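Mgp-operon protein 3 (Mycoplasma pneumoniae, PDB 6RJ1) probably acts, as the surface adhesin subunit P40/P90, in attachment of this human pathogen to sugar-bearing host cells. Local coordinates at residues L476-V481 and V723-T728; K489-A494 and K705-N710; K495-W500 and K504-V509. All coordinates share one frame; numbering follows the deposited sequence.

Interactions 1, 2 and 3 lie on the same side of the chain's centre. Interaction 1 joins a strand of one mixed sheet to a strand of another. About 6 Å away, centre to centre, interaction 2 seats helix 701-712 on strand 487-492, the hairpin partner of strand 477-482. Interaction 3, about 13 Å from interaction 1 and 17 Å from interaction 2, lies on the 723-732 sheet, where strand 496-498 is followed by helix 503-511. Along the chain, 3 is nested within 2, and 2 within 1. Two long-range contacts and one local contact thus adjoin in this probable adhesin, Tyr-478 touching both Thr-491 and Thr-496.

Interaction 1: L476-V481 and V723-T728; sequences LWYWVV and VKWTNT
The phenol of Tyr-478 overlaps the outer corner of the Trp-725 indole, and this meeting of two aromatic ends makes up most of the contact between strands 477-482 and 723-732. The two side chains come from opposite directions. CE2 of Tyr-478 lies 3.6 Å from CH2 of Trp-725, and OH of Tyr-478 comes to 3.4 Å from CZ2 of the same indole. The ring centroids, phenol to six-membered ring, are 5.3 Å apart with the planes inclined at 62°, an oblique pairing that is neither an offset stack nor a T-shaped one. The tyrosine reaches this place because its CG sits between the backbone N and the carbonyl carbon (chi1 63°), while the tryptophan turns its CG to the side of its own backbone N. A lesser contribution comes from Val-723, whose CG1 is 4.4 Å from the tyrosine OH.

The two strands belong to different sheets; the pair joins a strand of one sheet to a strand of the other and is not part of any strand ladder. All three touching residues are buried. Helix 701-712 borders the same space, with Ala-707 against Tyr-478 and Leu-704 against Val-480, and the Tyr-478 ring also meets that of Trp-493.

Polar atoms within this aromatic core find their partners beyond the pair. Tyr-478 OH is hydrogen-bonded to Thr-496 OG1, and Trp-725 NE1 donates to the carbonyl of Glu-703. Ring carbons and hydroxyl of the tyrosine alike meet the indole obliquely. The chemistry implies a division of labour: van der Waals contact joins the two strands, the bond to Thr-496 probably holds the end of the phenol in place, and the off-axis NE1 bond probably helps to set the turn of the indole.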
loop_
_atom_site.group_PDB
_atom_site.type_symbol
_atom_site.label_atom_id
_atom_site.label_comp_id
_atom_site.label_asym_id
_atom_site.label_seq_id
_atom_site.Cartn_x
_atom_site.Cartn_y
_atom_site.Cartn_z
ATOM N N LEU A 476 -4.358 -5.089 7.083
ATOM C CA LEU A 476 -4.183 -6.509 7.343
ATOM C C LEU A 476 -5.393 -7.365 6.976
ATOM O O LEU A 476 -5.307 -8.600 6.988
ATOM C CB LEU A 476 -3.788 -6.709 8.820
ATOM C CG LEU A 476 -2.290 -6.614 9.169
ATOM C CD1 LEU A 476 -1.742 -5.184 9.015
ATOM C CD2 LEU A 476 -2.050 -7.057 10.583
ATOM N N TRP A 477 -6.516 -6.722 6.645
ATOM C CA TRP A 477 -7.755 -7.427 6.310
ATOM C C TRP A 477 -8.618 -6.670 5.299
ATOM O O TRP A 477 -8.339 -5.508 4.988
ATOM C CB TRP A 477 -8.546 -7.750 7.592
ATOM C CG TRP A 477 -8.802 -6.545 8.444
ATOM C CD1 TRP A 477 -9.738 -5.573 8.232
ATOM C CD2 TRP A 477 -8.093 -6.170 9.635
ATOM N NE1 TRP A 477 -9.675 -4.630 9.230
ATOM C CE2 TRP A 477 -8.665 -4.964 10.100
ATOM C CE3 TRP A 477 -7.047 -6.751 10.371
ATOM C CZ2 TRP A 477 -8.214 -4.321 11.257
ATOM C CZ3 TRP A 477 -6.594 -6.108 11.514
ATOM C CH2 TRP A 477 -7.172 -4.906 11.942
ATOM N N TYR A 478 -9.662 -7.337 4.781
ATOM C CA TYR A 478 -10.595 -6.770 3.802
ATOM C C TYR A 478 -11.965 -7.417 3.958
ATOM O O TYR A 478 -12.062 -8.514 4.494
ATOM C CB TYR A 478 -10.063 -6.952 2.367
ATOM C CG TYR A 478 -9.920 -8.400 1.942
ATOM C CD1 TYR A 478 -8.811 -9.154 2.323
ATOM C CD2 TYR A 478 -10.884 -9.011 1.144
ATOM C CE1 TYR A 478 -8.673 -10.481 1.934
ATOM C CE2 TYR A 478 -10.756 -10.341 0.747
ATOM C CZ TYR A 478 -9.643 -11.070 1.138
ATOM O OH TYR A 478 -9.504 -12.377 0.743
ATOM N N TRP A 479 -13.012 -6.758 3.478
ATOM C CA TRP A 479 -14.368 -7.281 3.594
ATOM C C TRP A 479 -14.965 -7.758 2.290
ATOM O O TRP A 479 -14.695 -7.184 1.245
ATOM C CB TRP A 479 -15.295 -6.222 4.199
ATOM C CG TRP A 479 -15.212 -6.142 5.685
ATOM C CD1 TRP A 479 -15.957 -6.841 6.586
ATOM C CD2 TRP A 479 -14.325 -5.315 6.449
ATOM N NE1 TRP A 479 -15.586 -6.506 7.869
ATOM C CE2 TRP A 479 -14.602 -5.551 7.815
ATOM C CE3 TRP A 479 -13.322 -4.389 6.113
ATOM C CZ2 TRP A 479 -13.910 -4.901 8.841
ATOM C CZ3 TRP A 479 -12.641 -3.744 7.132
ATOM C CH2 TRP A 479 -12.935 -4.001 8.477
ATOM N N VAL A 480 -15.772 -8.813 2.371
ATOM C CA VAL A 480 -16.620 -9.370 1.322
ATOM C C VAL A 480 -17.928 -9.653 2.091
ATOM O O VAL A 480 -18.007 -10.612 2.875
ATOM C CB VAL A 480 -16.077 -10.622 0.577
ATOM C CG1 VAL A 480 -17.121 -11.153 -0.409
ATOM C CG2 VAL A 480 -14.773 -10.325 -0.146
ATOM N N VAL A 481 -18.897 -8.745 1.958
ATOM C CA VAL A 481 -20.167 -8.836 2.683
ATOM C C VAL A 481 -21.348 -8.933 1.735
ATOM O O VAL A 481 -21.287 -8.437 0.611
ATOM C CB VAL A 481 -20.352 -7.684 3.723
ATOM C CG1 VAL A 481 -19.366 -7.806 4.872
ATOM C CG2 VAL A 481 -20.242 -6.308 3.072
ATOM N N VAL A 723 -7.475 -18.712 1.219
ATOM C CA VAL A 723 -8.272 -18.252 0.078
ATOM C C VAL A 723 -7.256 -18.197 -1.067
ATOM O O VAL A 723 -6.146 -17.693 -0.874
ATOM C CB VAL A 723 -8.903 -16.845 0.322
ATOM C CG1 VAL A 723 -9.877 -16.468 -0.789
ATOM C CG2 VAL A 723 -9.586 -16.758 1.674
ATOM N N LYS A 724 -7.608 -18.729 -2.234
ATOM C CA LYS A 724 -6.696 -18.725 -3.375
ATOM C C LYS A 724 -7.197 -17.879 -4.546
ATOM O O LYS A 724 -8.187 -18.235 -5.194
ATOM C CB LYS A 724 -6.345 -20.158 -3.823
ATOM C CG LYS A 724 -5.307 -20.849 -2.947
ATOM C CD LYS A 724 -4.835 -22.151 -3.585
ATOM C CE LYS A 724 -4.035 -23.003 -2.628
ATOM N NZ LYS A 724 -3.630 -24.292 -3.248
ATOM N N TRP A 725 -6.507 -16.753 -4.803
ATOM C CA TRP A 725 -6.776 -15.844 -5.919
ATOM C C TRP A 725 -5.619 -16.078 -6.892
ATOM O O TRP A 725 -4.508 -15.585 -6.678
ATOM C CB TRP A 725 -6.854 -14.371 -5.443
ATOM C CG TRP A 725 -8.017 -14.031 -4.541
ATOM C CD1 TRP A 725 -9.017 -14.866 -4.123
ATOM C CD2 TRP A 725 -8.311 -12.741 -3.979
ATOM N NE1 TRP A 725 -9.902 -14.182 -3.320
ATOM C CE2 TRP A 725 -9.497 -12.875 -3.217
ATOM C CE3 TRP A 725 -7.685 -11.481 -4.042
ATOM C CZ2 TRP A 725 -10.063 -11.800 -2.521
ATOM C CZ3 TRP A 725 -8.240 -10.424 -3.344
ATOM C CH2 TRP A 725 -9.423 -10.582 -2.606
ATOM N N THR A 726 -5.853 -16.922 -7.900
ATOM C CA THR A 726 -4.823 -17.336 -8.858
ATOM C C THR A 726 -4.626 -16.375 -10.048
ATOM O O THR A 726 -3.567 -16.412 -10.684
ATOM C CB THR A 726 -5.084 -18.768 -9.329
ATOM O OG1 THR A 726 -6.447 -18.882 -9.719
ATOM C CG2 THR A 726 -4.770 -19.799 -8.250
ATOM N N ASN A 727 -5.619 -15.520 -10.349
ATOM C CA ASN A 727 -5.498 -14.581 -11.465
ATOM C C ASN A 727 -4.973 -13.218 -11.004
ATOM O O ASN A 727 -5.585 -12.172 -11.230
ATOM C CB ASN A 727 -6.792 -14.493 -12.265
ATOM C CG ASN A 727 -7.050 -15.766 -13.009
ATOM O OD1 ASN A 727 -6.331 -16.110 -13.948
ATOM N ND2 ASN A 727 -8.054 -16.508 -12.584
ATOM N N THR A 728 -3.817 -13.260 -10.344
ATOM C CA THR A 728 -3.112 -12.094 -9.832
ATOM C C THR A 728 -1.648 -12.193 -10.251
ATOM O O THR A 728 -1.202 -13.247 -10.724
ATOM C CB THR A 728 -3.259 -11.975 -8.291
ATOM O OG1 THR A 728 -2.808 -13.174 -7.679
ATOM C CG2 THR A 728 -4.691 -11.670 -7.837
#

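Interaction 2: K489-A494 and K705-N710; sequences KATWWA and KSAREN
Thr-491 and Ala-707 mark the point where strand 487-492 passes closest to helix 701-712, their CA atoms lying 6.0 Å apart. The residues at 705-710 keep regular helical backbone bonds, Glu-709 N to Lys-705 O at 3.0 Å and Asn-710 N to Ser-706 O at 2.8 Å. The strand, in turn, points its threonine toward this helix, whereas Ala-490 is directed away from it.

One polar bond carries the contact. Thr-491 OG1 donates to the main-chain oxygen of Ala-707 over 2.7 Å. The hydroxyl approaches from above the carbonyl plane, 58° out of it, with an angle of 119° at the oxygen. Such an approach from the flank suits a carbonyl inside a helix, where the direction along the axis ordinarily serves the next turn of the helix itself. The Ala-707 CB is 3.9 Å from the same Thr-491 OG1.

In fold terms, strand 487-492 forms a β-hairpin with 477-482, part of an eight-stranded mixed sheet in a protein whose MgpC family is grouped with the β-propellers. Helix 701-712 belongs to a much later part of the chain and leads on into strand 723-732 of the second sheet. The hairpin and the helix meet around Thr-491, with Tyr-478 and Val-723 both touching the threonine and Ala-707.

Carbon contacts complete the arrangement. With OG1 placed beside the backbone N (chi1 -48°), the threonine methyl is swung anti to that N and reaches the helix separately: Thr-491 CG2 is 4.1 Å from the Ala-707 CB and also packs against the end of the Asn-710 side chain, which it meets at a slant. Asn-710 in turn touches Lys-495, just beyond the end of the strand.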
loop_
_atom_site.group_PDB
_atom_site.type_symbol
_atom_site.label_atom_id
_atom_site.label_comp_id
_atom_site.label_asym_id
_atom_site.label_seq_id
_atom_site.Cartn_x
_atom_site.Cartn_y
_atom_site.Cartn_z
ATOM N N LYS A 489 -17.759 -10.228 8.987
ATOM C CA LYS A 489 -16.376 -10.229 9.476
ATOM C C LYS A 489 -15.440 -10.052 8.296
ATOM O O LYS A 489 -15.787 -10.432 7.167
ATOM C CB LYS A 489 -16.038 -11.544 10.191
ATOM C CG LYS A 489 -16.720 -11.736 11.535
ATOM C CD LYS A 489 -16.598 -13.174 12.000
ATOM C CE LYS A 489 -17.344 -13.385 13.289
ATOM N NZ LYS A 489 -17.086 -14.726 13.863
ATOM N N ALA A 490 -14.254 -9.470 8.552
ATOM C CA ALA A 490 -13.236 -9.265 7.533
ATOM C C ALA A 490 -12.458 -10.557 7.290
ATOM O O ALA A 490 -12.427 -11.455 8.148
ATOM C CB ALA A 490 -12.286 -8.166 7.975
ATOM N N THR A 491 -11.827 -10.645 6.114
ATOM C CA THR A 491 -10.954 -11.748 5.711
ATOM C C THR A 491 -9.527 -11.249 5.902
ATOM O O THR A 491 -9.211 -10.140 5.480
ATOM C CB THR A 491 -11.192 -12.131 4.237
ATOM O OG1 THR A 491 -12.592 -12.258 3.991
ATOM C CG2 THR A 491 -10.455 -13.410 3.828
ATOM N N TRP A 492 -8.669 -12.067 6.530
ATOM C CA TRP A 492 -7.261 -11.732 6.746
ATOM C C TRP A 492 -6.494 -11.808 5.435
ATOM O O TRP A 492 -6.682 -12.765 4.682
ATOM C CB TRP A 492 -6.633 -12.725 7.731
ATOM C CG TRP A 492 -7.147 -12.607 9.129
ATOM C CD1 TRP A 492 -8.101 -13.380 9.720
ATOM C CD2 TRP A 492 -6.705 -11.678 10.123
ATOM N NE1 TRP A 492 -8.285 -12.986 11.024
ATOM C CE2 TRP A 492 -7.446 -11.936 11.297
ATOM C CE3 TRP A 492 -5.749 -10.650 10.139
ATOM C CZ2 TRP A 492 -7.256 -11.209 12.476
ATOM C CZ3 TRP A 492 -5.574 -9.919 11.303
ATOM C CH2 TRP A 492 -6.318 -10.203 12.455
ATOM N N TRP A 493 -5.598 -10.833 5.179
ATOM C CA TRP A 493 -4.736 -10.874 3.995
ATOM C C TRP A 493 -3.731 -12.038 4.101
ATOM O O TRP A 493 -3.417 -12.670 3.087
ATOM C CB TRP A 493 -4.002 -9.548 3.781
ATOM C CG TRP A 493 -4.795 -8.525 3.024
ATOM C CD1 TRP A 493 -5.152 -7.283 3.458
ATOM C CD2 TRP A 493 -5.317 -8.653 1.692
ATOM N NE1 TRP A 493 -5.856 -6.623 2.482
ATOM C CE2 TRP A 493 -5.971 -7.439 1.383
ATOM C CE3 TRP A 493 -5.279 -9.674 0.717
ATOM C CZ2 TRP A 493 -6.613 -7.227 0.154
ATOM C CZ3 TRP A 493 -5.898 -9.457 -0.505
ATOM C CH2 TRP A 493 -6.568 -8.253 -0.774
ATOM N N ALA A 494 -3.279 -12.346 5.343
ATOM C CA ALA A 494 -2.357 -13.440 5.664
ATOM C C ALA A 494 -2.966 -14.807 5.351
ATOM O O ALA A 494 -2.232 -15.790 5.245
ATOM C CB ALA A 494 -1.942 -13.370 7.129
ATOM N N LYS A 705 -16.464 -15.364 -2.939
ATOM C CA LYS A 705 -17.310 -16.182 -2.064
ATOM C C LYS A 705 -16.461 -16.983 -1.085
ATOM O O LYS A 705 -16.884 -17.168 0.054
ATOM C CB LYS A 705 -18.202 -17.111 -2.881
ATOM C CG LYS A 705 -19.431 -17.604 -2.129
ATOM C CD LYS A 705 -20.262 -18.490 -3.012
ATOM C CE LYS A 705 -21.388 -19.134 -2.238
ATOM N NZ LYS A 705 -22.412 -19.760 -3.128
ATOM N N SER A 706 -15.255 -17.432 -1.518
ATOM C CA SER A 706 -14.318 -18.167 -0.680
ATOM C C SER A 706 -13.783 -17.276 0.428
ATOM O O SER A 706 -13.618 -17.749 1.548
ATOM C CB SER A 706 -13.175 -18.726 -1.514
ATOM O OG SER A 706 -13.676 -19.714 -2.398
ATOM N N ALA A 707 -13.555 -15.980 0.125
ATOM C CA ALA A 707 -13.076 -14.987 1.081
ATOM C C ALA A 707 -14.146 -14.690 2.135
ATOM O O ALA A 707 -13.804 -14.531 3.307
ATOM C CB ALA A 707 -12.663 -13.715 0.360
ATOM N N ARG A 708 -15.438 -14.661 1.730
ATOM C CA ARG A 708 -16.564 -14.437 2.641
ATOM C C ARG A 708 -16.726 -15.649 3.562
ATOM O O ARG A 708 -16.897 -15.476 4.769
ATOM C CB ARG A 708 -17.865 -14.131 1.866
ATOM C CG ARG A 708 -19.135 -14.218 2.710
ATOM C CD ARG A 708 -20.129 -13.121 2.434
ATOM N NE ARG A 708 -20.944 -13.392 1.253
ATOM C CZ ARG A 708 -22.270 -13.367 1.243
ATOM N NH1 ARG A 708 -22.946 -13.100 2.354
ATOM N NH2 ARG A 708 -22.935 -13.611 0.121
ATOM N N GLU A 709 -16.646 -16.869 2.988
ATOM C CA GLU A 709 -16.759 -18.137 3.709
ATOM C C GLU A 709 -15.614 -18.302 4.702
ATOM O O GLU A 709 -15.859 -18.681 5.848
ATOM C CB GLU A 709 -16.840 -19.322 2.733
ATOM C CG GLU A 709 -18.210 -19.475 2.087
ATOM C CD GLU A 709 -18.341 -20.444 0.920
ATOM O OE1 GLU A 709 -17.319 -21.044 0.510
ATOM O OE2 GLU A 709 -19.477 -20.596 0.411
ATOM N N ASN A 710 -14.376 -17.969 4.281
ATOM C CA ASN A 710 -13.172 -18.010 5.122
ATOM C C ASN A 710 -13.292 -17.039 6.308
ATOM O O ASN A 710 -12.810 -17.355 7.394
ATOM C CB ASN A 710 -11.931 -17.700 4.285
ATOM C CG ASN A 710 -10.634 -17.641 5.040
ATOM O OD1 ASN A 710 -9.974 -18.647 5.278
ATOM N ND2 ASN A 710 -10.209 -16.458 5.386
#

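Interaction 3: K495-W500 and K504-V509; sequences KTELNW and KQKQFV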
loop_
_atom_site.group_PDB
_atom_site.type_symbol
_atom_site.label_atom_id
_atom_site.label_comp_id
_atom_site.label_asym_id
_atom_site.label_seq_id
_atom_site.Cartn_x
_atom_site.Cartn_y
_atom_site.Cartn_z
ATOM N N LYS A 495 -4.302 -14.872 5.230
ATOM C CA LYS A 495 -5.046 -16.091 4.891
ATOM C C LYS A 495 -5.530 -16.039 3.420
ATOM O O LYS A 495 -6.283 -16.916 2.990
ATOM C CB LYS A 495 -6.209 -16.312 5.863
ATOM C CG LYS A 495 -5.784 -16.897 7.199
ATOM C CD LYS A 495 -6.893 -16.861 8.245
ATOM C CE LYS A 495 -7.837 -18.037 8.167
ATOM N NZ LYS A 495 -8.660 -18.174 9.403
ATOM N N THR A 496 -5.085 -15.009 2.652
ATOM C CA THR A 496 -5.405 -14.854 1.234
ATOM C C THR A 496 -4.121 -15.008 0.426
ATOM O O THR A 496 -3.313 -14.077 0.339
ATOM C CB THR A 496 -6.161 -13.550 0.940
ATOM O OG1 THR A 496 -7.247 -13.405 1.851
ATOM C CG2 THR A 496 -6.690 -13.500 -0.483
ATOM N N GLU A 497 -3.925 -16.212 -0.129
ATOM C CA GLU A 497 -2.779 -16.570 -0.949
ATOM C C GLU A 497 -2.996 -16.006 -2.352
ATOM O O GLU A 497 -4.024 -16.262 -2.983
ATOM C CB GLU A 497 -2.596 -18.094 -0.970
ATOM C CG GLU A 497 -1.269 -18.583 -1.533
ATOM C CD GLU A 497 -1.269 -20.071 -1.836
ATOM O OE1 GLU A 497 -1.823 -20.469 -2.888
ATOM O OE2 GLU A 497 -0.725 -20.843 -1.012
ATOM N N LEU A 498 -2.046 -15.195 -2.812
ATOM C CA LEU A 498 -2.106 -14.568 -4.126
ATOM C C LEU A 498 -1.068 -15.191 -5.045
ATOM O O LEU A 498 -0.122 -15.835 -4.578
ATOM C CB LEU A 498 -1.866 -13.044 -4.020
ATOM C CG LEU A 498 -2.816 -12.239 -3.116
ATOM C CD1 LEU A 498 -2.433 -10.798 -3.072
ATOM C CD2 LEU A 498 -4.267 -12.343 -3.564
ATOM N N ASN A 499 -1.278 -15.037 -6.353
ATOM C CA ASN A 499 -0.332 -15.482 -7.360
ATOM C C ASN A 499 0.626 -14.307 -7.535
ATOM O O ASN A 499 0.191 -13.179 -7.784
ATOM C CB ASN A 499 -1.041 -15.831 -8.662
ATOM C CG ASN A 499 -0.168 -16.409 -9.751
ATOM O OD1 ASN A 499 1.068 -16.381 -9.712
ATOM N ND2 ASN A 499 -0.805 -16.947 -10.763
ATOM N N TRP A 500 1.918 -14.566 -7.317
ATOM C CA TRP A 500 2.984 -13.571 -7.390
ATOM C C TRP A 500 3.653 -13.553 -8.772
ATOM O O TRP A 500 4.564 -12.762 -9.016
ATOM C CB TRP A 500 3.980 -13.796 -6.235
ATOM C CG TRP A 500 3.351 -13.528 -4.895
ATOM C CD1 TRP A 500 2.559 -14.376 -4.172
ATOM C CD2 TRP A 500 3.400 -12.301 -4.162
ATOM N NE1 TRP A 500 2.111 -13.751 -3.030
ATOM C CE2 TRP A 500 2.611 -12.473 -3.000
ATOM C CE3 TRP A 500 4.054 -11.073 -4.362
ATOM C CZ2 TRP A 500 2.440 -11.452 -2.054
ATOM C CZ3 TRP A 500 3.890 -10.068 -3.420
ATOM C CH2 TRP A 500 3.077 -10.256 -2.291
ATOM N N LYS A 504 8.471 -19.197 -7.488
ATOM C CA LYS A 504 9.703 -18.643 -6.961
ATOM C C LYS A 504 9.443 -17.240 -6.395
ATOM O O LYS A 504 9.944 -16.917 -5.317
ATOM C CB LYS A 504 10.795 -18.623 -8.049
ATOM C CG LYS A 504 12.218 -18.753 -7.498
ATOM C CD LYS A 504 12.569 -20.180 -7.034
ATOM C CE LYS A 504 13.400 -20.964 -8.023
ATOM N NZ LYS A 504 12.602 -21.443 -9.173
ATOM N N GLN A 505 8.600 -16.443 -7.083
ATOM C CA GLN A 505 8.248 -15.097 -6.644
ATOM C C GLN A 505 7.481 -15.085 -5.322
ATOM O O GLN A 505 7.690 -14.174 -4.513
ATOM C CB GLN A 505 7.518 -14.322 -7.740
ATOM C CG GLN A 505 8.484 -13.604 -8.676
ATOM C CD GLN A 505 7.790 -13.040 -9.881
ATOM O OE1 GLN A 505 7.373 -13.773 -10.782
ATOM N NE2 GLN A 505 7.667 -11.722 -9.928
ATOM N N LYS A 506 6.646 -16.126 -5.078
ATOM C CA LYS A 506 5.907 -16.295 -3.821
ATOM C C LYS A 506 6.922 -16.630 -2.722
ATOM O O LYS A 506 6.918 -15.988 -1.666
ATOM C CB LYS A 506 4.864 -17.420 -3.946
ATOM C CG LYS A 506 3.909 -17.518 -2.750
ATOM C CD LYS A 506 2.760 -18.514 -2.974
ATOM C CE LYS A 506 3.106 -19.932 -2.596
ATOM N NZ LYS A 506 1.967 -20.853 -2.856
ATOM N N GLN A 507 7.813 -17.620 -3.010
ATOM C CA GLN A 507 8.883 -18.113 -2.137
ATOM C C GLN A 507 9.735 -16.959 -1.619
ATOM O O GLN A 507 10.003 -16.909 -0.424
ATOM C CB GLN A 507 9.765 -19.134 -2.871
ATOM C CG GLN A 507 9.131 -20.506 -3.057
ATOM C CD GLN A 507 9.967 -21.404 -3.946
ATOM O OE1 GLN A 507 11.194 -21.483 -3.835
ATOM N NE2 GLN A 507 9.322 -22.116 -4.847
ATOM N N PHE A 508 10.099 -16.002 -2.502
ATOM C CA PHE A 508 10.876 -14.819 -2.135
ATOM C C PHE A 508 10.207 -14.005 -1.028
ATOM O O PHE A 508 10.866 -13.668 -0.050
ATOM C CB PHE A 508 11.129 -13.928 -3.363
ATOM C CG PHE A 508 12.433 -14.220 -4.060
ATOM C CD1 PHE A 508 13.634 -13.741 -3.554
ATOM C CD2 PHE A 508 12.462 -14.983 -5.224
ATOM C CE1 PHE A 508 14.838 -14.012 -4.198
ATOM C CE2 PHE A 508 13.676 -15.275 -5.856
ATOM C CZ PHE A 508 14.855 -14.806 -5.326
ATOM N N VAL A 509 8.904 -13.722 -1.173
ATOM C CA VAL A 509 8.123 -12.936 -0.216
ATOM C C VAL A 509 7.965 -13.708 1.088
ATOM O O VAL A 509 8.298 -13.180 2.153
ATOM C CB VAL A 509 6.756 -12.480 -0.808
ATOM C CG1 VAL A 509 5.920 -11.711 0.216
ATOM C CG2 VAL A 509 6.953 -11.649 -2.077
#
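Gln-505 is the first residue of helix segment 504-509 to meet the preceding strand and turn, its CB resting 3.9 Å from the CB of Trp-500. Its extended chain runs on past the Trp-500 carbonyl, but its amide oxygen OE1 is hydrogen-bonded to Thr-502, and the Trp-500 oxygen accepts from Ser-730.

Lys-506 follows and does two jobs. Its CG lies 3.7 Å from CD1 of Trp-500, so the aliphatic part crosses the pyrrole end of the indole at about a right angle. Beyond a bend at chi3 (87°), NZ reaches OE2 of Glu-497 at 3.3 Å in a salt bridge whose hydrogen bond is weak; the glutamate stretches out to meet it.

The chain leaves strand 496-498, which runs parallel to 723-732 in the same mixed sheet, turns at 499-502 and enters helix 503-511, which packs back on the turn. Trp-500 lies between this helix and strand 693-699, touching Leu-693 and Val-695.

One turn on from Gln-505, Val-509 lays its CG2 over a face of the Trp-500 indole in a CH-pi contact, 3.9 Å from the centroid of the six-membered ring and 20° off its normal.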